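Local coordinates for putative phosphomethylpyrimidine kinase (Bacteroides thetaiotaomicron, PDB 3MBH), which binds pyridoxal and is probably an ATP-dependent pyridoxal kinase of the ribokinase clan, phosphorylating vitamin B6 compounds, at residues Q254-R257 and A258-Y262; A69-K73 and L74-F78. All coordinates share one frame; numbering follows the deposited sequence. Where two conformers were deposited one is given.

Contact 1: Q254-R257 and A258-Y262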
# COMPACT_ATOMS: atom_id res chain seq x y z
N GLN A 254 2.19 -11.40 15.06
CA GLN A 254 2.78 -10.10 14.76
C GLN A 254 2.63 -9.14 15.90
O GLN A 254 3.57 -8.46 16.24
CB GLN A 254 2.17 -9.50 13.49
CG GLN A 254 2.51 -10.26 12.32
CD GLN A 254 1.96 -9.64 11.11
OE1 GLN A 254 2.65 -8.81 10.50
NE2 GLN A 254 0.69 -9.96 10.76
N GLY A 255 1.43 -9.10 16.47
CA GLY A 255 1.15 -8.31 17.66
C GLY A 255 1.97 -8.68 18.89
O GLY A 255 2.31 -7.83 19.69
N ILE A 256 2.27 -9.96 19.05
CA ILE A 256 3.12 -10.43 20.16
C ILE A 256 4.59 -10.08 19.90
O ILE A 256 5.26 -9.51 20.78
CB ILE A 256 2.88 -11.92 20.44
CG1 ILE A 256 1.48 -12.11 21.07
CG2 ILE A 256 4.01 -12.54 21.39
CD1 ILE A 256 0.98 -13.60 21.12
N ARG A 257 5.07 -10.43 18.70
CA ARG A 257 6.43 -10.12 18.19
C ARG A 257 6.82 -8.63 18.29
O ARG A 257 7.99 -8.30 18.36
CB ARG A 257 6.53 -10.52 16.71
CG ARG A 257 7.06 -11.93 16.45
CD ARG A 257 6.55 -12.52 15.14
NE ARG A 257 7.37 -12.18 13.98
CZ ARG A 257 8.37 -12.92 13.52
NH1 ARG A 257 9.02 -12.55 12.45
NH2 ARG A 257 8.72 -14.03 14.12
N ALA A 258 5.81 -7.76 18.23
CA ALA A 258 5.99 -6.31 18.32
C ALA A 258 6.33 -5.89 19.76
O ALA A 258 6.91 -4.84 19.96
CB ALA A 258 4.73 -5.55 17.75
N THR A 259 5.99 -6.70 20.77
CA THR A 259 6.33 -6.39 22.17
C THR A 259 7.72 -6.83 22.60
O THR A 259 8.12 -6.60 23.75
CB THR A 259 5.34 -7.06 23.18
OG1 THR A 259 5.59 -8.46 23.26
CG2 THR A 259 3.92 -6.75 22.83
N PHE A 260 8.47 -7.48 21.72
CA PHE A 260 9.71 -8.08 22.13
C PHE A 260 10.91 -7.09 22.12
O PHE A 260 11.05 -6.20 21.28
CB PHE A 260 10.14 -9.26 21.26
CG PHE A 260 9.23 -10.46 21.25
CD1 PHE A 260 8.23 -10.68 22.23
CD2 PHE A 260 9.47 -11.45 20.31
CE1 PHE A 260 7.48 -11.78 22.19
CE2 PHE A 260 8.75 -12.57 20.26
CZ PHE A 260 7.74 -12.77 21.18
N GLY A 261 11.83 -7.32 23.03
CA GLY A 261 13.09 -6.58 22.97
C GLY A 261 13.12 -5.33 23.83
O GLY A 261 14.02 -4.53 23.75
N TYR A 262 12.12 -5.18 24.68
CA TYR A 262 12.18 -4.15 25.71
C TYR A 262 11.22 -4.51 26.79
O TYR A 262 10.43 -5.46 26.62
CB TYR A 262 11.84 -2.77 25.15
CG TYR A 262 10.47 -2.70 24.63
CD1 TYR A 262 10.14 -3.34 23.44
CD2 TYR A 262 9.47 -1.99 25.34
CE1 TYR A 262 8.82 -3.29 22.97
CE2 TYR A 262 8.17 -1.91 24.85
CZ TYR A 262 7.88 -2.58 23.66
OH TYR A 262 6.63 -2.52 23.15
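F260 folds its ring back against the final turn of helix 241-257, with one face on the backbone of I256 and R257. R257 CA stands over the middle of that face, 4.0 Å from the ring centroid and 13° off the ring normal, a CH-pi contact. I256 O lies over the same ring, 3.5 Å from F260 CE1. Toward the rim, I256 CG2 reaches F260 CE1 at 3.6 Å, the two side chains running slantwise to each other; CG2 is the branch anti to the backbone N of I256, while CG1 turns away from the ring. T259 takes up the carbonyl that the ring overlies: its OG1 donates to I256 O at 2.7 Å, lying in the carbonyl plane, because chi1 of 74° sets the hydroxyl between its own N and carbonyl carbon. T259 N bonds the same oxygen at 2.9 Å from well above that plane, so two donors of one residue grip I256 O. The bonds from A258 N to Q254 O and from F260 N to R257 O are both weak. Beyond the ring the second subunit joins in: its R207 makes a cation-pi contact with F260, and in the conformer given R257 NH1 forms a salt bridge with its D246. At F260, an alanine here would probably leave R257 CA and I256 CG2 without the ring that packs on them, and R207 of the second subunit without its pi partner. The arrangement is a helix C-terminus unwinding through i to i+3 backbone bonds, here built into a subunit interface of a ribokinase-clan fold.

Contact 2: A69-K73 and L74-F78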
# COMPACT_ATOMS: atom_id res chain seq x y z
N ALA A 69 -34.33 -1.71 22.88
CA ALA A 69 -35.63 -1.18 22.57
C ALA A 69 -35.54 -0.03 21.58
O ALA A 69 -36.36 0.04 20.65
CB ALA A 69 -36.39 -0.75 23.83
N GLU A 70 -34.50 0.81 21.74
CA GLU A 70 -34.30 1.92 20.81
C GLU A 70 -33.87 1.38 19.46
O GLU A 70 -34.30 1.88 18.42
CB GLU A 70 -33.23 2.90 21.32
CG GLU A 70 -33.58 3.61 22.60
CD GLU A 70 -34.89 4.36 22.51
OE1 GLU A 70 -35.10 5.06 21.53
OE2 GLU A 70 -35.72 4.25 23.44
N TRP A 71 -33.03 0.35 19.47
CA TRP A 71 -32.56 -0.22 18.22
C TRP A 71 -33.74 -0.78 17.40
O TRP A 71 -33.80 -0.65 16.17
CB TRP A 71 -31.52 -1.26 18.51
CG TRP A 71 -30.17 -0.68 18.86
CD1 TRP A 71 -29.80 0.64 18.89
CD2 TRP A 71 -28.98 -1.42 19.17
NE1 TRP A 71 -28.47 0.75 19.23
CE2 TRP A 71 -27.95 -0.50 19.41
CE3 TRP A 71 -28.71 -2.78 19.32
CZ2 TRP A 71 -26.66 -0.91 19.75
CZ3 TRP A 71 -27.48 -3.18 19.64
CH2 TRP A 71 -26.44 -2.26 19.86
N LYS A 72 -34.71 -1.36 18.11
CA LYS A 72 -35.91 -1.83 17.44
C LYS A 72 -36.69 -0.67 16.87
O LYS A 72 -37.15 -0.80 15.75
CB LYS A 72 -36.81 -2.63 18.39
CG LYS A 72 -36.22 -3.97 18.82
CD LYS A 72 -37.29 -4.91 19.43
CE LYS A 72 -36.60 -6.15 19.97
NZ LYS A 72 -37.54 -7.01 20.65
N LYS A 73 -36.82 0.44 17.60
CA LYS A 73 -37.54 1.62 17.07
C LYS A 73 -36.83 2.19 15.87
O LYS A 73 -37.50 2.64 14.97
CB LYS A 73 -37.67 2.78 18.05
CG LYS A 73 -38.40 2.48 19.29
CD LYS A 73 -38.28 3.68 20.24
CE LYS A 73 -39.11 3.49 21.49
NZ LYS A 73 -38.77 4.52 22.51
N LEU A 74 -35.51 2.18 15.86
CA LEU A 74 -34.73 2.68 14.72
C LEU A 74 -34.80 1.75 13.52
O LEU A 74 -34.34 2.14 12.44
CB LEU A 74 -33.25 2.83 15.06
CG LEU A 74 -32.87 3.99 15.98
CD1 LEU A 74 -31.44 3.84 16.40
CD2 LEU A 74 -33.10 5.32 15.27
N GLU A 75 -35.36 0.56 13.69
CA GLU A 75 -35.37 -0.48 12.67
C GLU A 75 -33.95 -0.86 12.19
O GLU A 75 -33.74 -1.17 11.02
CB GLU A 75 -36.31 -0.08 11.53
CG GLU A 75 -37.76 0.09 12.04
CD GLU A 75 -38.78 0.38 10.94
OE1 GLU A 75 -38.61 1.37 10.19
OE2 GLU A 75 -39.76 -0.38 10.83
N VAL A 76 -32.97 -0.86 13.09
CA VAL A 76 -31.60 -1.19 12.73
C VAL A 76 -31.50 -2.68 12.44
O VAL A 76 -32.11 -3.50 13.12
CB VAL A 76 -30.54 -0.70 13.76
CG1 VAL A 76 -30.83 -1.21 15.08
CG2 VAL A 76 -29.13 -1.17 13.36
N GLN A 77 -30.75 -3.00 11.41
CA GLN A 77 -30.50 -4.38 11.03
C GLN A 77 -29.01 -4.70 11.13
O GLN A 77 -28.17 -3.94 10.65
CB GLN A 77 -30.98 -4.62 9.61
CG GLN A 77 -32.47 -4.39 9.39
CD GLN A 77 -33.27 -5.64 9.65
OE1 GLN A 77 -34.18 -5.97 8.88
NE2 GLN A 77 -32.92 -6.37 10.71
N PHE A 78 -28.69 -5.84 11.74
CA PHE A 78 -27.30 -6.26 11.85
C PHE A 78 -26.97 -7.41 10.93
O PHE A 78 -27.73 -8.34 10.81
CB PHE A 78 -26.95 -6.60 13.29
CG PHE A 78 -27.14 -5.44 14.24
CD1 PHE A 78 -26.32 -4.34 14.15
CD2 PHE A 78 -28.16 -5.44 15.16
CE1 PHE A 78 -26.53 -3.27 15.00
CE2 PHE A 78 -28.35 -4.39 16.04
CZ PHE A 78 -27.54 -3.31 15.97
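W71 meets V76 across a Schellman motif that ends helix 64-73, with E75 at positive phi, and F78 just beyond it. Two bonds make the motif: V76 N to W71 O at 3.2 Å, nearly straight at 166°, and E75 N to K72 O at 3.0 Å; L74 N still makes the helical bond to E70 O. Along W71, CB packs on V76 CG1 at 3.5 Å, and CG lies a little farther from the same methyl. That methyl sits between the N and carbonyl carbon of V76 (chi1 56°), which turns it back to the helix. On the pyrrole side, CD1 comes loosely near L74 CD1. NE1 donates outside the segments, to the backbone O of S47 of the third subunit. The six-membered ring offers a face to the edge of F78 in an offset edge-to-face pair, planes at 62° and centroids 5.1 Å apart. On the same helix K73 NZ forms a salt bridge with E70 OE2, and K72 NZ one with D101 of helix 91-102. On the six-membered ring, beside the fusion atom CD2, W71 CE3 stands 3.6 Å from F78 CZ, which lies over the rim of that face.

In the fold
Contact 2 comes first along the chain, where helix 64-73 passes into the loop before strand 80-83; contact 1 follows much later, where helix 241-257 gives way to the loop before helix 272-275. Their centres lie about 41 Å apart, on opposite sides of the chain's centre, and their nearest atoms are about 28 Å apart, so they do not touch. Both are helix C-termini within the same ribokinase-clan fold. Strand 80-83 belongs to the large mixed sheet, so contact 2 leads directly into it. Each faces a different copy of the protein, contact 1 the second subunit and contact 2 the third, so the two helix ends contribute to separate interfaces of the six-chain assembly.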